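Long-range contacts in fatty-acid-binding protein 1 (Arabidopsis thaliana, PDB 4DOO), which binds fatty acids, preferentially saturated ones, within a chalcone-isomerase-like fold and may take part in alpha-linolenic acid metabolism in the plastid: residues P8-S13 with Q92-K97; V27-K32 with N39-A44; K86-L91 with T145-K150. All coordinates share one frame; numbering follows the deposited sequence.

Contact 1. Residues P8-S13 with Q92-K97; sequences PKTGFS and QIVYGK. With DAO (lauric acid), chain D.
A surface contact sets the ring of Phe12 against Gln92, Ile93 and Val94, where the loop after strand 5-6 folds over the end of strand 87-93. The ring meets these three neighbours differently. Val94 CG2 lies over one face in a CH-pi contact, 4.2 Å from the ring centroid, while Gln92 CB and the carbonyl oxygen of Ile93 come up at the edge, near the ring plane; Phe12 CE1 is 3.2 Å from Ile93 O. The same Val94 methyl also touches Thr10 CG2 at 3.7 Å, the two side chains crossing at about a right angle. Thr10 shapes the loop as well: its OG1, placed between backbone N and carbonyl carbon (chi1 65°), accepts from Phe12 N and closes an ST turn. Within the antiparallel sheet of this chalcone-isomerase-like fold, strand 39-50 separates strands 22-33 and 87-93, and Thr10 rests on both Leu29 and Ala44. The Gln92 amide bonds to the start of strand 13-18. Its NE2 donates to Ser13 O at 2.8 Å, approaching from above the carbonyl plane, and its OE1 accepts from a water that in turn accepts from Ser13 N, so both ends of the amide are engaged.

Contact 2. Residues V27-K32 with N39-A44; sequences VGLRKK and NIDVYA. With K (potassium ion), chain E; DAO (lauric acid), chain C; DAO (lauric acid), chain D.
Arg30 O faces two successive backbone NH groups, those of Val42 and Tyr43, and the pairing of the strands slips by one residue: a classic beta bulge. Val42 N donates to this oxygen at 2.9 Å, whereas the bond from Tyr43 N is weak. On the side of the bulge toward Leu29, Arg30 N returns a nearly straight bond to Tyr43 O; beyond it, Lys32 and Ile40 exchange a pair of backbone bonds.

Arg30 and Tyr43 project from the same face of the sheet. The Tyr43 ring, its CG between backbone N and carbonyl carbon (chi1 62°), lies beneath Arg30 CB, which sits over the ring centre, 3.5 Å from the centroid. The bulge lies in the beta hairpin of strands 22-33 and 39-50, which supplies Arg30 and Tyr43, two residues known from experiment to bind the fatty acid. One laurate carboxylate is gripped side-on: Arg30 NE donates to O2 at 2.7 Å and NH2 to O1 at 2.8 Å, both bonds almost linear. Tyr43 OH donates to the same O2 at 2.6 Å and is also hydrogen-bonded to Tyr181 OH; Ser110 also bonds the ligand. Arg30 NH1 is bonded to Lys31 O, which helps fix the rotation of the guanidinium. A second laurate runs past Lys32 CG, Val42 CG1 and Tyr43 CE1.

On the other face, Lys31 and Asp41 lie side by side, but the carboxylate pairs with Lys9. At the hairpin end, Asn39 OD1 binds potassium at 3.0 Å, together with Ser33 OG, backbone oxygens of Leu34, Gly36 and Lys38, and a water that accepts from Asn39 ND2.

Contact 3. Residues K86-L91 with T145-K150; sequences KMTIRL and TIDLTK
Arg90 and Asp147 form a two-pronged salt bridge across neighbouring antiparallel strands. The side chains lie alongside one another, pointing the same way, with guanidinium and carboxylate planes only 11° apart. NE of Arg90 donates to Asp147 OD1 at 3.0 Å and NH2 to OD2 at 3.1 Å, each oxygen using its syn lone pair. The guanidinium thus grips side-on, through NE and NH2, and the two bonds restrain the carboxylate's rotation. CG of Arg90 stands anti to the backbone N (chi1 168°), and there it touches both Asp147 OD1 and the CG2 methyl of Thr145.

The same face carries Thr88 and Thr149, again side by side and pointing the same way, with Thr88 OG1 3.3 Å from Thr149 CG2. These hydroxyls have other partners: Thr88 OG1 bonds to Arg22, and Thr149 OG1 to Asp151.

The backbones between form a regular ladder, the pairing of strands 87-93 and 145-151 in the antiparallel sheet of the chalcone-isomerase-like fold. Ile89 with Leu148 and Leu91 with Ile146 are hydrogen-bonded pairs with bonds in both directions; Leu91 N reaches Ile146 O at 2.7 Å. Met87 with Lys150 continues the series, although the bond from Met87 N is weak. Their side chains occupy the opposite face, where Leu91 CD1 crosses to within 3.8 Å of Leu148 CG.

Helix 171-182 packs on that largely apolar face: Leu178 touches Met87 and Lys150, whose NZ bonds to Ala83 O, Ile177 touches Leu148, and Tyr181 touches Leu91. Leu148 also lines the laurate pocket. On the salt-bridge face, Phe14, Pro15 and Ile18 of strand 13-18 lie against Arg90.

All three contacts reach the same antiparallel sheet, contact 1 from the loop before strand 13-18; strand 87-93 serves contacts 1 and 3 and is flanked by strands 39-50 and 145-151. Contact 2, nested along the chain inside the loop closed by contact 1, has its centre about 8 Å from that of contact 1; Val94 N lies 2.9 Å from Val42 O and Gln92 N 2.9 Å from Ala44 O, probable hydrogen bonds. Contact 3 is centred about 16 Å from either. Tyr43 CE2 meets Leu91 CD2 at 3.5 Å, linking the carboxylate site of contact 2 to the largely apolar face of contact 3. The second laurate reaches both contacts 1 and 2, with Tyr95 OH 3.5 Å from its O2.

Contact 1. Residues P8-S13 with Q92-K97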
loop_
_atom_site.group_PDB
_atom_site.type_symbol
_atom_site.label_atom_id
_atom_site.label_comp_id
_atom_site.label_asym_id
_atom_site.label_seq_id
_atom_site.Cartn_x
_atom_site.Cartn_y
_atom_site.Cartn_z
ATOM N N PRO A 8 -16.179 -3.928 6.020
ATOM C CA PRO A 8 -17.161 -4.335 7.030
ATOM C C PRO A 8 -16.900 -4.007 8.499
ATOM O O PRO A 8 -17.727 -3.360 9.142
ATOM C CB PRO A 8 -17.304 -5.842 6.786
ATOM C CG PRO A 8 -15.979 -6.224 6.213
ATOM C CD PRO A 8 -15.712 -5.096 5.255
ATOM N N LYS A 9 -15.767 -4.450 9.031
ATOM C CA LYS A 9 -15.468 -4.216 10.437
ATOM C C LYS A 9 -15.494 -2.761 10.882
ATOM O O LYS A 9 -15.984 -2.459 11.968
ATOM C CB LYS A 9 -14.116 -4.820 10.822
ATOM C CG LYS A 9 -13.853 -4.747 12.322
ATOM C CD LYS A 9 -12.574 -5.448 12.732
ATOM C CE LYS A 9 -12.438 -5.471 14.248
ATOM N NZ LYS A 9 -11.134 -6.042 14.684
ATOM N N THR A 10 -14.973 -1.866 10.047
ATOM C CA THR A 10 -14.922 -0.443 10.383
ATOM C C THR A 10 -16.035 0.382 9.748
ATOM O O THR A 10 -16.410 1.428 10.269
ATOM C CB THR A 10 -13.577 0.181 9.956
ATOM O OG1 THR A 10 -13.465 0.136 8.531
ATOM C CG2 THR A 10 -12.417 -0.582 10.568
ATOM N N GLY A 11 -16.561 -0.089 8.622
ATOM C CA GLY A 11 -17.612 0.640 7.943
ATOM C C GLY A 11 -17.075 1.680 6.975
ATOM O O GLY A 11 -17.845 2.340 6.279
ATOM N N PHE A 12 -15.754 1.828 6.911
ATOM C CA PHE A 12 -15.156 2.814 6.011
ATOM C C PHE A 12 -15.319 2.421 4.546
ATOM O O PHE A 12 -15.211 1.249 4.189
ATOM C CB PHE A 12 -13.674 3.019 6.348
ATOM C CG PHE A 12 -13.445 3.714 7.668
ATOM C CD1 PHE A 12 -12.263 4.400 7.907
ATOM C CD2 PHE A 12 -14.417 3.691 8.665
ATOM C CE1 PHE A 12 -12.050 5.059 9.117
ATOM C CE2 PHE A 12 -14.213 4.347 9.879
ATOM C CZ PHE A 12 -13.027 5.033 10.103
ATOM N N SER A 13 -15.577 3.417 3.706
ATOM C CA SER A 13 -15.800 3.189 2.285
ATOM C C SER A 13 -14.636 3.606 1.390
ATOM O O SER A 13 -13.966 4.609 1.644
ATOM C CB SER A 13 -17.069 3.928 1.851
ATOM O OG SER A 13 -17.321 3.755 0.470
ATOM N N GLN A 92 -7.252 5.178 5.771
ATOM C CA GLN A 92 -8.294 5.937 6.457
ATOM C C GLN A 92 -8.162 5.577 7.930
ATOM O O GLN A 92 -8.385 4.426 8.322
ATOM C CB GLN A 92 -9.684 5.572 5.931
ATOM C CG GLN A 92 -9.940 6.061 4.513
ATOM C CD GLN A 92 -11.370 5.835 4.078
ATOM O OE1 GLN A 92 -12.299 6.409 4.645
ATOM N NE2 GLN A 92 -11.555 4.992 3.072
ATOM N N ILE A 93 -7.784 6.564 8.738
ATOM C CA ILE A 93 -7.563 6.359 10.166
ATOM C C ILE A 93 -8.804 5.924 10.930
ATOM O O ILE A 93 -9.834 6.595 10.895
ATOM C CB ILE A 93 -6.982 7.643 10.824
ATOM C CG1 ILE A 93 -5.729 8.093 10.065
ATOM C CG2 ILE A 93 -6.640 7.383 12.291
ATOM C CD1 ILE A 93 -4.635 7.041 9.987
ATOM N N VAL A 94 -8.684 4.796 11.627
ATOM C CA VAL A 94 -9.774 4.235 12.417
ATOM C C VAL A 94 -9.662 4.577 13.909
ATOM O O VAL A 94 -10.617 5.080 14.509
ATOM C CB VAL A 94 -9.823 2.694 12.257
ATOM C CG1 VAL A 94 -10.864 2.096 13.192
ATOM C CG2 VAL A 94 -10.144 2.336 10.809
ATOM N N TYR A 95 -8.505 4.290 14.503
ATOM C CA TYR A 95 -8.272 4.558 15.919
ATOM C C TYR A 95 -8.311 6.065 16.171
ATOM O O TYR A 95 -7.629 6.833 15.494
ATOM C CB TYR A 95 -6.919 3.981 16.349
ATOM C CG TYR A 95 -6.677 3.999 17.844
ATOM C CD1 TYR A 95 -7.571 3.387 18.722
ATOM C CD2 TYR A 95 -5.546 4.618 18.381
ATOM C CE1 TYR A 95 -7.347 3.389 20.101
ATOM C CE2 TYR A 95 -5.313 4.627 19.755
ATOM C CZ TYR A 95 -6.220 4.010 20.608
ATOM O OH TYR A 95 -6.002 4.024 21.967
ATOM N N GLY A 96 -9.095 6.483 17.163
ATOM C CA GLY A 96 -9.225 7.905 17.444
ATOM C C GLY A 96 -8.275 8.550 18.438
ATOM O O GLY A 96 -8.357 9.760 18.662
ATOM N N LYS A 97 -7.369 7.778 19.027
ATOM C CA LYS A 97 -6.445 8.340 20.009
ATOM C C LYS A 97 -4.967 8.200 19.668
ATOM O O LYS A 97 -4.138 7.949 20.545
ATOM C CB LYS A 97 -6.731 7.729 21.384
ATOM C CG LYS A 97 -8.037 8.217 22.001
ATOM C CD LYS A 97 -8.664 7.182 22.928
ATOM C CE LYS A 97 -9.157 5.968 22.144
ATOM N NZ LYS A 97 -9.908 4.999 22.996
HETATM O O1 DAO D . -1.718 1.601 22.656
HETATM O O2 DAO D . -2.528 3.486 21.857
HETATM C C1 DAO D . -2.030 2.347 21.699
HETATM C C2 DAO D . -1.797 1.848 20.290
HETATM C C3 DAO D . -0.485 2.407 19.747
HETATM C C4 DAO D . -0.653 2.900 18.315
HETATM C C5 DAO D . 0.087 1.996 17.334
HETATM C C6 DAO D . 0.895 2.817 16.340
HETATM C C7 DAO D . 0.517 2.471 14.903
HETATM C C8 DAO D . 0.683 3.683 13.998
HETATM C C9 DAO D . 0.849 3.276 12.537
HETATM C C10 DAO D . -0.147 4.026 11.654
HETATM C C11 DAO D . 0.563 4.975 10.698
HETATM C C12 DAO D . -0.432 5.871 9.987
HETATM O O HOH W 1 -15.095 6.064 4.704
#

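Contact 2. Residues V27-K32 with N39-A44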
loop_
_atom_site.group_PDB
_atom_site.type_symbol
_atom_site.label_atom_id
_atom_site.label_comp_id
_atom_site.label_asym_id
_atom_site.label_seq_id
_atom_site.Cartn_x
_atom_site.Cartn_y
_atom_site.Cartn_z
ATOM N N VAL A 27 -8.902 -4.630 0.024
ATOM C CA VAL A 27 -9.172 -3.769 1.170
ATOM C C VAL A 27 -8.844 -4.532 2.443
ATOM O O VAL A 27 -9.242 -5.685 2.598
ATOM C CB VAL A 27 -10.653 -3.338 1.193
ATOM C CG1 VAL A 27 -10.966 -2.588 2.488
ATOM C CG2 VAL A 27 -10.942 -2.456 -0.007
ATOM N N GLY A 28 -8.120 -3.889 3.354
ATOM C CA GLY A 28 -7.754 -4.547 4.593
ATOM C C GLY A 28 -7.650 -3.623 5.792
ATOM O O GLY A 28 -7.972 -2.433 5.711
ATOM N N LEU A 29 -7.196 -4.183 6.911
ATOM C CA LEU A 29 -7.033 -3.433 8.150
ATOM C C LEU A 29 -5.619 -3.605 8.687
ATOM O O LEU A 29 -5.061 -4.705 8.656
ATOM C CB LEU A 29 -8.023 -3.925 9.213
ATOM C CG LEU A 29 -9.525 -3.769 8.976
ATOM C CD1 LEU A 29 -10.275 -4.300 10.195
ATOM C CD2 LEU A 29 -9.870 -2.303 8.740
ATOM N N ARG A 30 -5.044 -2.507 9.165
ATOM C CA ARG A 30 -3.711 -2.513 9.750
ATOM C C ARG A 30 -3.989 -2.456 11.241
ATOM O O ARG A 30 -4.542 -1.471 11.740
ATOM C CB ARG A 30 -2.925 -1.276 9.305
ATOM C CG ARG A 30 -1.426 -1.282 9.611
ATOM C CD ARG A 30 -1.085 -0.877 11.041
ATOM N NE ARG A 30 0.328 -0.508 11.144
ATOM C CZ ARG A 30 1.143 -0.905 12.114
ATOM N NH1 ARG A 30 0.693 -1.691 13.084
ATOM N NH2 ARG A 30 2.414 -0.519 12.111
ATOM N N LYS A 31 -3.628 -3.521 11.944
ATOM C CA LYS A 31 -3.862 -3.594 13.380
ATOM C C LYS A 31 -2.584 -3.460 14.189
ATOM O O LYS A 31 -1.478 -3.501 13.652
ATOM C CB LYS A 31 -4.528 -4.927 13.731
ATOM C CG LYS A 31 -5.863 -5.158 13.048
ATOM C CD LYS A 31 -6.347 -6.586 13.246
ATOM C CE LYS A 31 -7.641 -6.833 12.480
ATOM N NZ LYS A 31 -8.135 -8.228 12.651
ATOM N N LYS A 32 -2.762 -3.289 15.494
ATOM C CA LYS A 32 -1.662 -3.192 16.435
ATOM C C LYS A 32 -1.966 -4.224 17.514
ATOM O O LYS A 32 -2.994 -4.141 18.193
ATOM C CB LYS A 32 -1.600 -1.795 17.054
ATOM C CG LYS A 32 -0.646 -1.674 18.236
ATOM C CD LYS A 32 0.789 -1.992 17.855
ATOM C CE LYS A 32 1.720 -1.786 19.043
ATOM N NZ LYS A 32 3.139 -2.095 18.708
ATOM N N ASN A 39 -6.252 -6.003 21.076
ATOM C CA ASN A 39 -5.837 -5.609 19.738
ATOM C C ASN A 39 -6.554 -4.319 19.378
ATOM O O ASN A 39 -7.641 -4.039 19.885
ATOM C CB ASN A 39 -6.189 -6.695 18.720
ATOM C CG ASN A 39 -5.351 -7.949 18.890
ATOM O OD1 ASN A 39 -4.130 -7.922 18.724
ATOM N ND2 ASN A 39 -6.005 -9.054 19.223
ATOM N N ILE A 40 -5.941 -3.537 18.499
ATOM C CA ILE A 40 -6.522 -2.278 18.069
ATOM C C ILE A 40 -6.492 -2.167 16.552
ATOM O O ILE A 40 -5.495 -2.522 15.930
ATOM C CB ILE A 40 -5.733 -1.083 18.648
ATOM C CG1 ILE A 40 -5.885 -1.043 20.170
ATOM C CG2 ILE A 40 -6.215 0.214 18.017
ATOM C CD1 ILE A 40 -7.315 -0.873 20.645
ATOM N N ASP A 41 -7.591 -1.700 15.962
ATOM C CA ASP A 41 -7.651 -1.492 14.518
ATOM C C ASP A 41 -7.133 -0.072 14.347
ATOM O O ASP A 41 -7.776 0.877 14.799
ATOM C CB ASP A 41 -9.089 -1.567 13.998
ATOM C CG ASP A 41 -9.754 -2.901 14.292
ATOM O OD1 ASP A 41 -9.114 -3.948 14.073
ATOM O OD2 ASP A 41 -10.923 -2.899 14.734
ATOM N N VAL A 42 -5.980 0.081 13.704
ATOM C CA VAL A 42 -5.386 1.404 13.532
ATOM C C VAL A 42 -5.963 2.159 12.345
ATOM O O VAL A 42 -6.377 3.311 12.480
ATOM C CB VAL A 42 -3.861 1.308 13.389
ATOM C CG1 VAL A 42 -3.246 2.710 13.357
ATOM C CG2 VAL A 42 -3.289 0.514 14.563
ATOM N N TYR A 43 -5.978 1.517 11.180
ATOM C CA TYR A 43 -6.539 2.138 9.990
ATOM C C TYR A 43 -6.949 1.097 8.959
ATOM O O TYR A 43 -6.482 -0.042 8.991
ATOM C CB TYR A 43 -5.551 3.135 9.355
ATOM C CG TYR A 43 -4.230 2.564 8.849
ATOM C CD1 TYR A 43 -3.065 2.670 9.609
ATOM C CD2 TYR A 43 -4.140 1.964 7.590
ATOM C CE1 TYR A 43 -1.839 2.200 9.124
ATOM C CE2 TYR A 43 -2.930 1.490 7.099
ATOM C CZ TYR A 43 -1.780 1.615 7.868
ATOM O OH TYR A 43 -0.570 1.188 7.368
ATOM N N ALA A 44 -7.859 1.487 8.072
ATOM C CA ALA A 44 -8.310 0.615 7.000
ATOM C C ALA A 44 -7.548 1.096 5.777
ATOM O O ALA A 44 -7.217 2.279 5.680
ATOM C CB ALA A 44 -9.801 0.774 6.771
HETATM K K K E . -2.771 -9.177 21.091
HETATM O O1 DAO C . 3.325 1.172 10.043
HETATM O O2 DAO C . 1.300 1.100 9.172
HETATM C C1 DAO C . 2.526 1.354 9.093
HETATM C C2 DAO C . 3.061 1.920 7.797
HETATM C C3 DAO C . 2.538 3.332 7.596
HETATM C C4 DAO C . 3.213 4.006 6.392
HETATM C C5 DAO C . 2.483 5.294 6.003
HETATM C C6 DAO C . 2.903 6.462 6.891
HETATM C C7 DAO C . 1.812 7.518 6.970
HETATM C C8 DAO C . 2.036 8.410 8.182
HETATM C C9 DAO C . 0.877 9.370 8.380
HETATM C C10 DAO C . 1.161 10.308 9.550
HETATM C C11 DAO C . 0.454 11.645 9.352
HETATM C C12 DAO C . 0.553 12.491 10.603
HETATM O O1 DAO D . -1.718 1.601 22.656
HETATM O O2 DAO D . -2.528 3.486 21.857
HETATM C C1 DAO D . -2.030 2.347 21.699
HETATM C C2 DAO D . -1.797 1.848 20.290
HETATM C C3 DAO D . -0.485 2.407 19.747
HETATM C C4 DAO D . -0.653 2.900 18.315
HETATM C C5 DAO D . 0.087 1.996 17.334
HETATM C C6 DAO D . 0.895 2.817 16.340
HETATM C C7 DAO D . 0.517 2.471 14.903
HETATM C C8 DAO D . 0.683 3.683 13.998
HETATM C C9 DAO D . 0.849 3.276 12.537
HETATM C C10 DAO D . -0.147 4.026 11.654
HETATM C C11 DAO D . 0.563 4.975 10.698
HETATM C C12 DAO D . -0.432 5.871 9.987
HETATM O O HOH W 2 -4.699 -11.448 20.130
#

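Contact 3. Residues K86-L91 with T145-K150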
loop_
_atom_site.group_PDB
_atom_site.type_symbol
_atom_site.label_atom_id
_atom_site.label_comp_id
_atom_site.label_asym_id
_atom_site.label_seq_id
_atom_site.Cartn_x
_atom_site.Cartn_y
_atom_site.Cartn_z
ATOM N N LYS A 86 1.705 1.858 -11.737
ATOM C CA LYS A 86 1.207 2.941 -10.902
ATOM C C LYS A 86 0.216 2.351 -9.910
ATOM O O LYS A 86 -0.686 1.602 -10.287
ATOM C CB LYS A 86 0.519 4.007 -11.757
ATOM C CG LYS A 86 1.490 4.816 -12.609
ATOM C CD LYS A 86 0.787 5.921 -13.393
ATOM C CE LYS A 86 -0.174 5.371 -14.431
ATOM N NZ LYS A 86 0.530 4.527 -15.442
ATOM N N MET A 87 0.394 2.686 -8.640
ATOM C CA MET A 87 -0.485 2.184 -7.604
ATOM C C MET A 87 -0.786 3.247 -6.565
ATOM O O MET A 87 -0.068 4.247 -6.441
ATOM C CB MET A 87 0.154 0.993 -6.893
ATOM C CG MET A 87 0.548 -0.164 -7.790
ATOM S SD MET A 87 1.131 -1.533 -6.780
ATOM C CE MET A 87 1.130 -2.877 -7.981
ATOM N N THR A 88 -1.852 3.015 -5.811
ATOM C CA THR A 88 -2.240 3.922 -4.743
ATOM C C THR A 88 -2.639 3.095 -3.533
ATOM O O THR A 88 -3.315 2.071 -3.666
ATOM C CB THR A 88 -3.454 4.806 -5.129
ATOM O OG1 THR A 88 -3.086 5.706 -6.177
ATOM C CG2 THR A 88 -3.920 5.630 -3.922
ATOM N N ILE A 89 -2.182 3.528 -2.364
ATOM C CA ILE A 89 -2.542 2.884 -1.109
ATOM C C ILE A 89 -3.280 3.986 -0.357
ATOM O O ILE A 89 -2.675 4.984 0.028
ATOM C CB ILE A 89 -1.307 2.474 -0.264
ATOM C CG1 ILE A 89 -0.438 1.475 -1.029
ATOM C CG2 ILE A 89 -1.770 1.873 1.062
ATOM C CD1 ILE A 89 -1.160 0.198 -1.402
ATOM N N ARG A 90 -4.586 3.833 -0.189
ATOM C CA ARG A 90 -5.354 4.835 0.538
ATOM C C ARG A 90 -5.598 4.363 1.961
ATOM O O ARG A 90 -6.156 3.284 2.181
ATOM C CB ARG A 90 -6.692 5.106 -0.154
ATOM C CG ARG A 90 -7.657 5.926 0.695
ATOM C CD ARG A 90 -8.826 6.427 -0.136
ATOM N NE ARG A 90 -8.372 7.348 -1.174
ATOM C CZ ARG A 90 -9.180 7.981 -2.017
ATOM N NH1 ARG A 90 -10.493 7.795 -1.948
ATOM N NH2 ARG A 90 -8.672 8.798 -2.930
ATOM N N LEU A 91 -5.158 5.169 2.925
ATOM C CA LEU A 91 -5.329 4.847 4.335
ATOM C C LEU A 91 -6.403 5.747 4.921
ATOM O O LEU A 91 -6.458 6.932 4.602
ATOM C CB LEU A 91 -4.036 5.095 5.126
ATOM C CG LEU A 91 -2.736 4.374 4.788
ATOM C CD1 LEU A 91 -2.155 4.936 3.507
ATOM C CD2 LEU A 91 -1.753 4.559 5.935
ATOM N N THR A 145 -7.590 10.859 5.890
ATOM C CA THR A 145 -7.266 10.029 4.731
ATOM C C THR A 145 -5.879 10.371 4.201
ATOM O O THR A 145 -5.564 11.540 3.969
ATOM C CB THR A 145 -8.281 10.231 3.579
ATOM O OG1 THR A 145 -9.581 9.798 3.997
ATOM C CG2 THR A 145 -7.864 9.433 2.353
ATOM N N ILE A 146 -5.048 9.351 4.022
ATOM C CA ILE A 146 -3.701 9.544 3.498
ATOM C C ILE A 146 -3.566 8.694 2.250
ATOM O O ILE A 146 -3.913 7.512 2.258
ATOM C CB ILE A 146 -2.610 9.095 4.496
ATOM C CG1 ILE A 146 -2.713 9.892 5.799
ATOM C CG2 ILE A 146 -1.229 9.271 3.873
ATOM C CD1 ILE A 146 -3.852 9.454 6.699
ATOM N N ASP A 147 -3.066 9.299 1.179
ATOM C CA ASP A 147 -2.876 8.584 -0.074
ATOM C C ASP A 147 -1.400 8.446 -0.415
ATOM O O ASP A 147 -0.709 9.445 -0.634
ATOM C CB ASP A 147 -3.591 9.310 -1.218
ATOM C CG ASP A 147 -5.043 8.905 -1.349
ATOM O OD1 ASP A 147 -5.513 8.080 -0.535
ATOM O OD2 ASP A 147 -5.716 9.410 -2.274
ATOM N N LEU A 148 -0.920 7.207 -0.445
ATOM C CA LEU A 148 0.465 6.929 -0.799
ATOM C C LEU A 148 0.409 6.445 -2.238
ATOM O O LEU A 148 -0.257 5.453 -2.540
ATOM C CB LEU A 148 1.048 5.818 0.083
ATOM C CG LEU A 148 0.927 5.938 1.604
ATOM C CD1 LEU A 148 1.454 4.659 2.252
ATOM C CD2 LEU A 148 1.698 7.148 2.095
ATOM N N THR A 149 1.089 7.137 -3.141
ATOM C CA THR A 149 1.047 6.705 -4.528
ATOM C C THR A 149 2.406 6.436 -5.152
ATOM O O THR A 149 3.391 7.117 -4.868
ATOM C CB THR A 149 0.303 7.724 -5.414
ATOM O OG1 THR A 149 1.020 8.961 -5.436
ATOM C CG2 THR A 149 -1.102 7.965 -4.879
ATOM N N LYS A 150 2.436 5.411 -5.995
ATOM C CA LYS A 150 3.629 5.032 -6.728
ATOM C C LYS A 150 3.410 5.644 -8.108
ATOM O O LYS A 150 2.623 5.137 -8.909
ATOM C CB LYS A 150 3.733 3.506 -6.828
ATOM C CG LYS A 150 4.947 3.004 -7.601
ATOM C CD LYS A 150 4.990 1.486 -7.633
ATOM C CE LYS A 150 6.140 0.978 -8.489
ATOM N NZ LYS A 150 6.194 -0.509 -8.509
#